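Local coordinates for protein proteophosphoglycan (Silicibacter pomeroyi DSS-3, PDB 2RE3) that is of unknown function but belongs to the DUF1285 family, whose fold is built from repeated structural motifs and which may take part in signal transduction, at residues Asp42-Ile45 against Trp51-Gln54; Ser68-Arg73 against Phe78-Pro83; Leu112-His117 against Ala153-Lys158; Tyr161-Leu166 against Phe174-Ser179. All blocks are in the same frame, centred on the assembly; numbering follows the deposited sequence.

Interaction 1 of 4, residues Asp42-Ile45 against Trp51-Gln54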
# COMPACT_ATOMS: atom_id res chain seq x y z
N ASP A 42 -10.21 13.38 11.39
CA ASP A 42 -10.30 12.16 12.16
C ASP A 42 -10.51 10.98 11.18
O ASP A 42 -11.59 10.36 11.09
CB ASP A 42 -11.41 12.28 13.22
CG ASP A 42 -11.29 11.25 14.32
OD1 ASP A 42 -10.66 10.18 14.10
OD2 ASP A 42 -11.85 11.50 15.42
N MSE A 43 -9.44 10.69 10.47
CA MSE A 43 -9.45 9.61 9.52
C MSE A 43 -8.25 8.70 9.81
O MSE A 43 -7.14 9.18 10.01
CB MSE A 43 -9.38 10.17 8.09
CG MSE A 43 -9.69 9.15 6.98
SE MSE A 43 -11.60 8.72 6.89
CE MSE A 43 -12.09 9.97 5.53
N ARG A 44 -8.50 7.39 9.77
CA ARG A 44 -7.49 6.40 10.05
C ARG A 44 -7.68 5.26 9.08
O ARG A 44 -8.79 4.75 8.97
CB ARG A 44 -7.68 5.87 11.46
CG ARG A 44 -6.81 4.69 11.80
CD ARG A 44 -6.78 4.45 13.31
NE ARG A 44 -8.07 3.97 13.79
CZ ARG A 44 -8.48 2.70 13.75
NH1 ARG A 44 -7.68 1.75 13.29
NH2 ARG A 44 -9.69 2.37 14.19
N ILE A 45 -6.62 4.88 8.36
CA ILE A 45 -6.60 3.68 7.54
C ILE A 45 -6.06 2.54 8.37
O ILE A 45 -4.85 2.48 8.67
CB ILE A 45 -5.70 3.85 6.30
CG1 ILE A 45 -6.12 5.11 5.51
CG2 ILE A 45 -5.78 2.60 5.42
CD1 ILE A 45 -5.28 5.40 4.28
N TRP A 51 -11.10 2.09 6.32
CA TRP A 51 -11.00 3.51 6.68
C TRP A 51 -11.99 3.79 7.80
O TRP A 51 -13.13 3.30 7.77
CB TRP A 51 -11.29 4.39 5.46
CG TRP A 51 -10.16 4.48 4.46
CD1 TRP A 51 -9.43 3.46 3.95
CD2 TRP A 51 -9.68 5.67 3.81
NE1 TRP A 51 -8.51 3.93 3.03
CE2 TRP A 51 -8.64 5.29 2.95
CE3 TRP A 51 -10.01 7.03 3.90
CZ2 TRP A 51 -7.94 6.22 2.18
CZ3 TRP A 51 -9.31 7.94 3.14
CH2 TRP A 51 -8.30 7.53 2.28
N PHE A 52 -11.55 4.53 8.81
CA PHE A 52 -12.41 4.85 9.93
C PHE A 52 -12.54 6.34 9.96
O PHE A 52 -11.55 7.02 9.78
CB PHE A 52 -11.80 4.40 11.23
CG PHE A 52 -11.88 2.92 11.46
CD1 PHE A 52 -10.94 2.08 10.93
CD2 PHE A 52 -12.87 2.39 12.25
CE1 PHE A 52 -11.01 0.71 11.18
CE2 PHE A 52 -12.91 1.05 12.48
CZ PHE A 52 -11.98 0.22 11.93
N TYR A 53 -13.76 6.84 10.17
CA TYR A 53 -13.98 8.28 10.26
C TYR A 53 -14.65 8.57 11.62
O TYR A 53 -15.70 8.04 11.93
CB TYR A 53 -14.83 8.76 9.09
CG TYR A 53 -15.17 10.24 9.12
CD1 TYR A 53 -14.21 11.20 8.85
CD2 TYR A 53 -16.45 10.67 9.42
CE1 TYR A 53 -14.52 12.56 8.90
CE2 TYR A 53 -16.77 12.03 9.47
CZ TYR A 53 -15.81 12.97 9.20
OH TYR A 53 -16.13 14.31 9.24
N GLN A 54 -14.02 9.40 12.44
CA GLN A 54 -14.53 9.63 13.78
C GLN A 54 -14.76 8.32 14.53
O GLN A 54 -15.67 8.23 15.35
CB GLN A 54 -15.86 10.39 13.73
CG GLN A 54 -15.83 11.75 13.08
CD GLN A 54 -17.24 12.23 12.72
OE1 GLN A 54 -18.20 11.45 12.77
NE2 GLN A 54 -17.36 13.50 12.33
O HOH W 1 -10.96 7.67 12.71
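Arg-44 and Phe-52 form the hydrogen-bonded pair of an antiparallel beta hairpin, and they illustrate how a backbone register can be repeated in the side-chain layer. Phe-52 N donates to Arg-44 O at 2.8 Å and Arg-44 N to Phe-52 O at 3.1 Å. Above these bonds the guanidinium lies nearly flat on the phenyl ring, with planes 20° apart and NH2 over the ring centre. Arg-44 CZ is 4.2 Å from the Phe-52 centroid, a cation-pi stack made possible by a bend at chi3 (70°) that turns the group over the ring. The face bearing Met-43, Ile-45, Trp-51 and Tyr-53 is largely aromatic and aliphatic. Here Ile-45 CG1 makes a CH-pi contact over one face of Trp-51, 3.7 Å from the centroid of the five-membered ring, while its CD1 carries on to CZ2. Selenomethionine Met-43 sets CG 3.8 Å from Trp-51 CE3, and its SE lies at the edges of both the Trp-51 and Tyr-53 rings in two Met-aromatic contacts. Further out, Asp-92 forms a salt bridge with Arg-44 NH1, and Val-64 and Phe-67 of helix 61-68 pack on Trp-51. Arg-90 forms a salt bridge with Asp-42 at the end of the pairing far from the turn, where Gln-54 N donates to Asp-42 O over 2.9 Å, at 162°.

Interaction 2 of 4, residues Ser68-Arg73 against Phe78-Pro83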
# COMPACT_ATOMS: atom_id res chain seq x y z
N SER A 68 -8.56 7.68 -1.73
CA SER A 68 -7.26 7.03 -1.89
C SER A 68 -6.53 7.62 -3.09
O SER A 68 -5.31 7.63 -3.10
CB SER A 68 -7.41 5.51 -2.08
OG SER A 68 -7.71 4.87 -0.84
N SER A 69 -7.28 8.09 -4.09
CA SER A 69 -6.68 8.72 -5.26
C SER A 69 -5.88 9.99 -4.90
O SER A 69 -5.01 10.40 -5.67
CB SER A 69 -7.72 9.04 -6.34
OG SER A 69 -8.53 10.18 -6.03
N ILE A 70 -6.16 10.60 -3.74
CA ILE A 70 -5.45 11.86 -3.40
C ILE A 70 -4.52 11.70 -2.19
O ILE A 70 -4.17 12.67 -1.52
CB ILE A 70 -6.44 13.05 -3.23
CG1 ILE A 70 -7.52 12.75 -2.17
CG2 ILE A 70 -7.00 13.42 -4.62
CD1 ILE A 70 -8.25 13.99 -1.64
N LEU A 71 -4.13 10.46 -1.93
CA LEU A 71 -3.17 10.19 -0.89
C LEU A 71 -1.79 10.67 -1.34
O LEU A 71 -1.37 10.49 -2.50
CB LEU A 71 -3.10 8.70 -0.62
CG LEU A 71 -4.07 8.14 0.41
CD1 LEU A 71 -4.13 6.67 0.24
CD2 LEU A 71 -3.58 8.52 1.81
N LYS A 72 -1.09 11.30 -0.40
CA LYS A 72 0.24 11.79 -0.62
C LYS A 72 1.06 11.49 0.64
O LYS A 72 0.62 11.71 1.77
CB LYS A 72 0.19 13.29 -0.87
CG LYS A 72 1.54 13.91 -1.22
CD LYS A 72 1.46 15.43 -1.44
CE LYS A 72 2.68 15.96 -2.24
NZ LYS A 72 2.65 17.45 -2.47
N ARG A 73 2.27 11.00 0.43
CA ARG A 73 3.18 10.76 1.52
C ARG A 73 4.19 11.89 1.58
O ARG A 73 4.78 12.25 0.56
CB ARG A 73 3.92 9.45 1.25
CG ARG A 73 4.74 8.98 2.40
CD ARG A 73 5.61 7.82 2.04
NE ARG A 73 6.60 7.64 3.06
CZ ARG A 73 7.38 6.57 3.18
NH1 ARG A 73 7.27 5.54 2.36
NH2 ARG A 73 8.25 6.52 4.17
N PHE A 78 1.09 10.90 6.21
CA PHE A 78 0.17 10.83 5.09
C PHE A 78 -0.90 11.93 5.09
O PHE A 78 -1.44 12.32 6.13
CB PHE A 78 -0.48 9.46 5.09
CG PHE A 78 0.49 8.32 4.95
CD1 PHE A 78 1.07 7.75 6.06
CD2 PHE A 78 0.83 7.84 3.71
CE1 PHE A 78 1.96 6.72 5.93
CE2 PHE A 78 1.72 6.83 3.56
CZ PHE A 78 2.30 6.26 4.67
N TYR A 79 -1.20 12.40 3.88
CA TYR A 79 -2.14 13.49 3.67
C TYR A 79 -3.11 13.13 2.56
O TYR A 79 -2.86 12.21 1.79
CB TYR A 79 -1.38 14.76 3.31
CG TYR A 79 -0.38 15.12 4.36
CD1 TYR A 79 0.88 14.55 4.37
CD2 TYR A 79 -0.71 16.00 5.39
CE1 TYR A 79 1.80 14.86 5.33
CE2 TYR A 79 0.21 16.29 6.39
CZ TYR A 79 1.46 15.71 6.34
OH TYR A 79 2.39 15.98 7.28
N LEU A 80 -4.25 13.82 2.54
CA LEU A 80 -5.12 13.86 1.36
C LEU A 80 -4.93 15.26 0.82
O LEU A 80 -5.09 16.23 1.54
CB LEU A 80 -6.60 13.62 1.74
CG LEU A 80 -6.79 12.36 2.59
CD1 LEU A 80 -8.20 12.25 3.02
CD2 LEU A 80 -6.35 11.11 1.84
N VAL A 81 -4.56 15.36 -0.44
CA VAL A 81 -4.12 16.61 -1.03
C VAL A 81 -4.84 16.87 -2.34
O VAL A 81 -4.88 16.02 -3.21
CB VAL A 81 -2.61 16.56 -1.28
CG1 VAL A 81 -2.09 17.88 -1.88
CG2 VAL A 81 -1.91 16.23 0.04
N THR A 82 -5.43 18.05 -2.45
CA THR A 82 -5.96 18.57 -3.69
C THR A 82 -5.12 19.82 -4.00
O THR A 82 -4.29 20.22 -3.20
CB THR A 82 -7.44 18.99 -3.51
OG1 THR A 82 -7.50 20.02 -2.52
CG2 THR A 82 -8.32 17.82 -3.09
N PRO A 83 -5.37 20.46 -5.15
CA PRO A 83 -4.66 21.72 -5.44
C PRO A 83 -4.90 22.85 -4.43
O PRO A 83 -4.08 23.76 -4.35
CB PRO A 83 -5.23 22.15 -6.81
CG PRO A 83 -5.80 20.92 -7.41
CD PRO A 83 -6.28 20.07 -6.24
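Ile-70 O is held by two donors of unequal strength: Val-81 N gives it a hydrogen bond of 2.9 Å, and Leu-80 CA adds a CA-H...O contact at 3.3 Å. This bond begins the pairing of a beta hairpin from within the type I turn Ser-68 to Leu-71, which leads the chain out of helix 61-68. Lys-72 and Tyr-79 follow as a hydrogen-bonded pair, with Tyr-79 N donating to Lys-72 O at 2.9 Å and Lys-72 N to Tyr-79 O at 3.0 Å.

The side chain of Ile-70 crosses that of Leu-80 at about a right angle, with CD1 3.8 Å from Leu-80 CB and also near Thr-82 CG2. With an alanine here the backbone bond could persist, but Leu-80 CB and Thr-82 CG2 would probably be left without their apolar partner. Leu-71 CD2 lies 3.8 Å from Leu-80 CD2 on the face they share with Phe-78. On the other face CB of Lys-72 touches Val-81 CG2 at 3.7 Å, and with CG anti to the backbone N (chi1 -176°) and the chain extended, CD runs past the same methyl at 3.8 Å before NZ leads away to Val-30 O. Lysine thus serves two chemistries at once: its methylenes join the apolar layer beside the strand, while its charged end is satisfied by a carbonyl elsewhere in the fold.

Interaction 3 of 4, residues Leu112-His117 against Ala153-Lys158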
# COMPACT_ATOMS: atom_id res chain seq x y z
N LEU A 112 5.72 -10.49 -10.93
CA LEU A 112 4.62 -10.51 -9.96
C LEU A 112 3.84 -9.21 -10.06
O LEU A 112 4.38 -8.14 -9.79
CB LEU A 112 5.15 -10.70 -8.52
CG LEU A 112 6.01 -11.93 -8.20
CD1 LEU A 112 6.53 -11.90 -6.74
CD2 LEU A 112 5.22 -13.18 -8.43
N THR A 113 2.57 -9.30 -10.46
CA THR A 113 1.67 -8.15 -10.49
C THR A 113 0.64 -8.22 -9.35
O THR A 113 -0.15 -9.17 -9.23
CB THR A 113 1.00 -8.01 -11.84
OG1 THR A 113 2.01 -7.77 -12.82
CG2 THR A 113 0.03 -6.81 -11.84
N PHE A 114 0.69 -7.21 -8.50
CA PHE A 114 -0.18 -7.13 -7.34
C PHE A 114 -1.36 -6.21 -7.62
O PHE A 114 -1.23 -5.23 -8.36
CB PHE A 114 0.59 -6.56 -6.17
CG PHE A 114 1.62 -7.47 -5.61
CD1 PHE A 114 2.88 -7.50 -6.14
CD2 PHE A 114 1.32 -8.29 -4.54
CE1 PHE A 114 3.83 -8.33 -5.61
CE2 PHE A 114 2.28 -9.11 -4.00
CZ PHE A 114 3.53 -9.13 -4.55
N THR A 115 -2.50 -6.54 -7.03
CA THR A 115 -3.67 -5.69 -7.01
C THR A 115 -3.97 -5.38 -5.54
O THR A 115 -3.90 -6.30 -4.69
CB THR A 115 -4.86 -6.41 -7.66
OG1 THR A 115 -4.52 -6.67 -9.03
CG2 THR A 115 -6.14 -5.56 -7.59
N THR A 116 -4.25 -4.09 -5.27
CA THR A 116 -4.58 -3.58 -3.93
C THR A 116 -6.08 -3.57 -3.70
O THR A 116 -6.88 -3.77 -4.63
CB THR A 116 -4.07 -2.12 -3.75
OG1 THR A 116 -4.80 -1.24 -4.62
CG2 THR A 116 -2.53 -2.00 -4.04
N HIS A 117 -6.49 -3.30 -2.46
CA HIS A 117 -7.92 -3.35 -2.11
C HIS A 117 -8.74 -2.20 -2.70
O HIS A 117 -9.94 -2.18 -2.60
CB HIS A 117 -8.11 -3.46 -0.58
CG HIS A 117 -7.89 -2.18 0.18
ND1 HIS A 117 -6.67 -1.51 0.19
CD2 HIS A 117 -8.72 -1.48 0.99
CE1 HIS A 117 -6.78 -0.45 0.98
NE2 HIS A 117 -8.02 -0.40 1.46
N ALA A 153 1.69 -1.10 -0.18
CA ALA A 153 0.66 -2.06 0.16
C ALA A 153 1.24 -3.18 1.08
O ALA A 153 2.26 -3.82 0.76
CB ALA A 153 0.09 -2.65 -1.11
N LEU A 154 0.57 -3.42 2.20
CA LEU A 154 0.86 -4.60 3.01
C LEU A 154 0.28 -5.80 2.29
O LEU A 154 -0.90 -5.80 1.93
CB LEU A 154 0.22 -4.48 4.39
CG LEU A 154 0.49 -5.62 5.36
CD1 LEU A 154 1.96 -5.63 5.75
CD2 LEU A 154 -0.40 -5.46 6.59
N ILE A 155 1.10 -6.83 2.09
CA ILE A 155 0.67 -8.04 1.39
C ILE A 155 -0.14 -8.91 2.36
O ILE A 155 0.37 -9.26 3.41
CB ILE A 155 1.90 -8.80 0.80
CG1 ILE A 155 2.59 -7.94 -0.27
CG2 ILE A 155 1.52 -10.10 0.16
CD1 ILE A 155 4.00 -8.34 -0.51
N ASP A 156 -1.39 -9.21 2.02
CA ASP A 156 -2.30 -9.97 2.93
C ASP A 156 -1.95 -11.46 2.96
O ASP A 156 -1.17 -11.92 2.14
CB ASP A 156 -3.78 -9.76 2.56
CG ASP A 156 -4.21 -10.53 1.29
OD1 ASP A 156 -3.36 -11.20 0.67
OD2 ASP A 156 -5.41 -10.47 0.91
N ARG A 157 -2.52 -12.20 3.92
CA ARG A 157 -2.18 -13.63 4.16
C ARG A 157 -2.37 -14.46 2.91
O ARG A 157 -1.46 -15.18 2.49
CB ARG A 157 -3.03 -14.26 5.29
CG ARG A 157 -3.11 -13.47 6.63
CD ARG A 157 -1.73 -12.99 7.15
NE ARG A 157 -0.86 -14.04 7.71
CZ ARG A 157 0.48 -14.04 7.68
NH1 ARG A 157 1.16 -13.06 7.09
NH2 ARG A 157 1.14 -15.05 8.23
N LYS A 158 -3.54 -14.37 2.30
CA LYS A 158 -3.81 -15.17 1.13
C LYS A 158 -2.71 -14.95 0.07
O LYS A 158 -2.11 -15.92 -0.41
CB LYS A 158 -5.22 -14.91 0.57
CG LYS A 158 -5.56 -15.79 -0.63
CD LYS A 158 -7.06 -16.20 -0.72
CE LYS A 158 -7.91 -15.29 -1.63
NZ LYS A 158 -9.15 -16.03 -2.08
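Ala-153 opens the second segment with a single methyl-to-methyl contact, its CB 4.0 Å from Thr-116 CG2. The threonine is turned to suit: with chi1 at 67° its OG1 sits between the backbone N and the carbonyl carbon and bonds to Asp-120 N, which presents the methyl to the alanine. The CA atoms of Thr-116 and Ala-153 are 6.8 Å apart, too close for strands two places apart in a flat sheet and consistent with strong curling. Around the pair, Val-147 touches both side chains and Phe-96 packs on Ala-153.

Two residues on, Ile-155 returns to the same interior. Its CG1 lies anti to the carbonyl carbon (chi1 -65°) and the chain extends to CD1, so that the side chain crosses Phe-114 at about a right angle. CG1 is 3.9 Å from Phe-114 CE2, and CD1 is 4.1 Å from Phe-114 CZ, an oblique approach to the ring. Ala-98 and Val-101 of strand 96-104 also pack on this phenyl group. Asp-156 is the N-cap; its side chain caps a backbone N in the first turn of the helix, and OD1 is also hydrogen-bonded to Ser-159 OG. Strands 111-116 and 151-155 lie either side of strand 96-104, so the apolar contacts reach over that middle strand, consistent with the concave, apolar side of the mixed six-stranded sheet of the C-terminal DUF1285 domain.

Interaction 4 of 4, residues Tyr161-Leu166 against Phe174-Ser179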
# COMPACT_ATOMS: atom_id res chain seq x y z
N TYR A 161 0.85 -16.33 1.25
CA TYR A 161 1.07 -17.76 1.21
C TYR A 161 1.22 -18.25 -0.22
O TYR A 161 2.02 -19.14 -0.48
CB TYR A 161 0.00 -18.48 2.05
CG TYR A 161 0.39 -18.46 3.52
CD1 TYR A 161 1.62 -18.99 3.94
CD2 TYR A 161 -0.43 -17.88 4.49
CE1 TYR A 161 2.01 -18.96 5.27
CE2 TYR A 161 -0.03 -17.84 5.84
CZ TYR A 161 1.19 -18.39 6.21
OH TYR A 161 1.64 -18.39 7.51
N ARG A 162 0.55 -17.62 -1.16
CA ARG A 162 0.80 -17.93 -2.57
C ARG A 162 2.21 -17.52 -3.01
O ARG A 162 2.80 -18.19 -3.83
CB ARG A 162 -0.25 -17.27 -3.47
CG ARG A 162 -1.68 -17.80 -3.24
CD ARG A 162 -2.69 -16.99 -4.05
NE ARG A 162 -2.33 -17.01 -5.48
CZ ARG A 162 -2.79 -16.18 -6.41
NH1 ARG A 162 -3.68 -15.23 -6.11
NH2 ARG A 162 -2.37 -16.30 -7.67
N LEU A 163 2.74 -16.43 -2.47
CA LEU A 163 4.11 -16.02 -2.75
C LEU A 163 5.16 -17.00 -2.17
O LEU A 163 6.16 -17.27 -2.79
CB LEU A 163 4.39 -14.61 -2.24
CG LEU A 163 3.78 -13.41 -2.96
CD1 LEU A 163 4.35 -12.10 -2.38
CD2 LEU A 163 4.00 -13.48 -4.48
N MSE A 164 4.92 -17.55 -0.99
CA MSE A 164 5.84 -18.55 -0.46
C MSE A 164 6.10 -19.63 -1.50
O MSE A 164 7.22 -20.11 -1.61
CB MSE A 164 5.30 -19.19 0.81
CG MSE A 164 5.15 -18.23 1.98
SE MSE A 164 6.85 -17.63 2.62
CE MSE A 164 7.40 -19.49 3.08
N ASP A 165 5.08 -20.02 -2.24
CA ASP A 165 5.19 -21.09 -3.22
C ASP A 165 5.89 -20.65 -4.53
O ASP A 165 6.08 -21.46 -5.43
CB ASP A 165 3.80 -21.65 -3.55
CG ASP A 165 3.13 -22.31 -2.36
OD1 ASP A 165 3.83 -23.00 -1.62
OD2 ASP A 165 1.90 -22.14 -2.17
N LEU A 166 6.24 -19.37 -4.62
CA LEU A 166 6.90 -18.83 -5.79
C LEU A 166 8.24 -18.24 -5.40
O LEU A 166 8.86 -17.53 -6.17
CB LEU A 166 6.02 -17.78 -6.48
CG LEU A 166 4.75 -18.37 -7.11
CD1 LEU A 166 3.82 -17.29 -7.63
CD2 LEU A 166 5.10 -19.35 -8.21
N PHE A 174 15.93 -16.34 1.46
CA PHE A 174 14.71 -16.74 0.79
C PHE A 174 13.98 -15.50 0.35
O PHE A 174 13.84 -14.57 1.11
CB PHE A 174 13.83 -17.55 1.73
CG PHE A 174 12.51 -17.89 1.14
CD1 PHE A 174 12.36 -19.03 0.37
CD2 PHE A 174 11.43 -17.04 1.32
CE1 PHE A 174 11.15 -19.33 -0.22
CE2 PHE A 174 10.21 -17.34 0.76
CZ PHE A 174 10.07 -18.50 -0.01
N GLY A 175 13.51 -15.47 -0.88
CA GLY A 175 12.81 -14.27 -1.38
C GLY A 175 12.12 -14.46 -2.71
O GLY A 175 11.86 -15.61 -3.14
N LEU A 176 11.85 -13.34 -3.38
CA LEU A 176 11.03 -13.34 -4.60
C LEU A 176 11.74 -12.65 -5.75
O LEU A 176 12.29 -11.57 -5.58
CB LEU A 176 9.67 -12.67 -4.33
CG LEU A 176 8.76 -13.48 -3.38
CD1 LEU A 176 7.61 -12.67 -2.94
CD2 LEU A 176 8.29 -14.74 -4.04
N TRP A 177 11.80 -13.34 -6.90
CA TRP A 177 12.23 -12.73 -8.14
C TRP A 177 11.03 -12.08 -8.77
O TRP A 177 10.00 -12.72 -8.91
CB TRP A 177 12.75 -13.79 -9.10
CG TRP A 177 14.15 -14.23 -8.80
CD1 TRP A 177 14.53 -15.32 -8.09
CD2 TRP A 177 15.35 -13.57 -9.19
NE1 TRP A 177 15.89 -15.39 -8.01
CE2 TRP A 177 16.43 -14.32 -8.67
CE3 TRP A 177 15.63 -12.41 -9.93
CZ2 TRP A 177 17.77 -13.97 -8.88
CZ3 TRP A 177 16.97 -12.06 -10.15
CH2 TRP A 177 18.02 -12.84 -9.62
N SER A 178 11.14 -10.81 -9.13
CA SER A 178 10.14 -10.18 -10.01
C SER A 178 10.82 -9.22 -10.95
O SER A 178 11.69 -8.47 -10.54
CB SER A 178 9.08 -9.45 -9.21
OG SER A 178 8.05 -8.96 -10.07
N SER A 179 10.42 -9.23 -12.22
CA SER A 179 10.93 -8.26 -13.22
C SER A 179 12.44 -8.22 -13.29
O SER A 179 13.00 -7.15 -13.47
CB SER A 179 10.44 -6.82 -12.94
OG SER A 179 9.04 -6.72 -12.90
O HOH W 2 11.13 -16.18 -6.77
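Leu-163 and Leu-176 supply the aliphatic part of this contact, their side chains crossing at about a right angle with CD1 of each 3.4 Å apart. The other branch of Leu-176 turns to the backbone, where CD2 rests against the carbonyl oxygens of two residues, Leu-163 O at 3.5 Å and Leu-166 O at 3.6 Å. A serine in place of Leu-176 would probably open a gap beside Leu-163 and leave its CD1 without this partner. The aromatic part is a Met-aromatic contact: selenomethionine Met-164, bent at chi2 and chi3, swings SE back to within 3.9 Å of Phe-174 CE2, approaching the ring obliquely. Met-164 O lies at the edge of the same ring, in its plane and 3.6 Å from CZ.

Both kinds of contact join the end of helix 157-164 to the central strand of a three-stranded antiparallel meander. Leu-191 of the later helix 188-192 packs on both Met-164 and Phe-174. The polar connection is indirect. One water donates to Leu-166 O at 2.7 Å and accepts from Trp-177 N at 2.9 Å, bridging Leu-166 to the strand, and Gln-110 NE2 is a second partner of Leu-166 O.

In the fold
The four contacts fall into two pairs along the chain. Interactions 1 and 2, with centres 14 Å apart, are hairpins of one six-stranded sheet and meet where Trp-51 CZ2 packs on Ser-68 OG at 3.3 Å. Interactions 3 and 4 lie 12 Å apart in the C-terminal half and share helix 157-164; Leu-112 N probably bonds to Ser-178 OG at 2.9 Å, and Phe-114 CZ packs on Leu-163 CD1. Interactions 1 and 3 do not touch, their nearest atoms being about 5 Å apart. The sheets of the two halves have the same strand order, consistent with a repeated motif. A glycerol, probably from crystallisation, lies about 4 Å from the Thr-82 side chain.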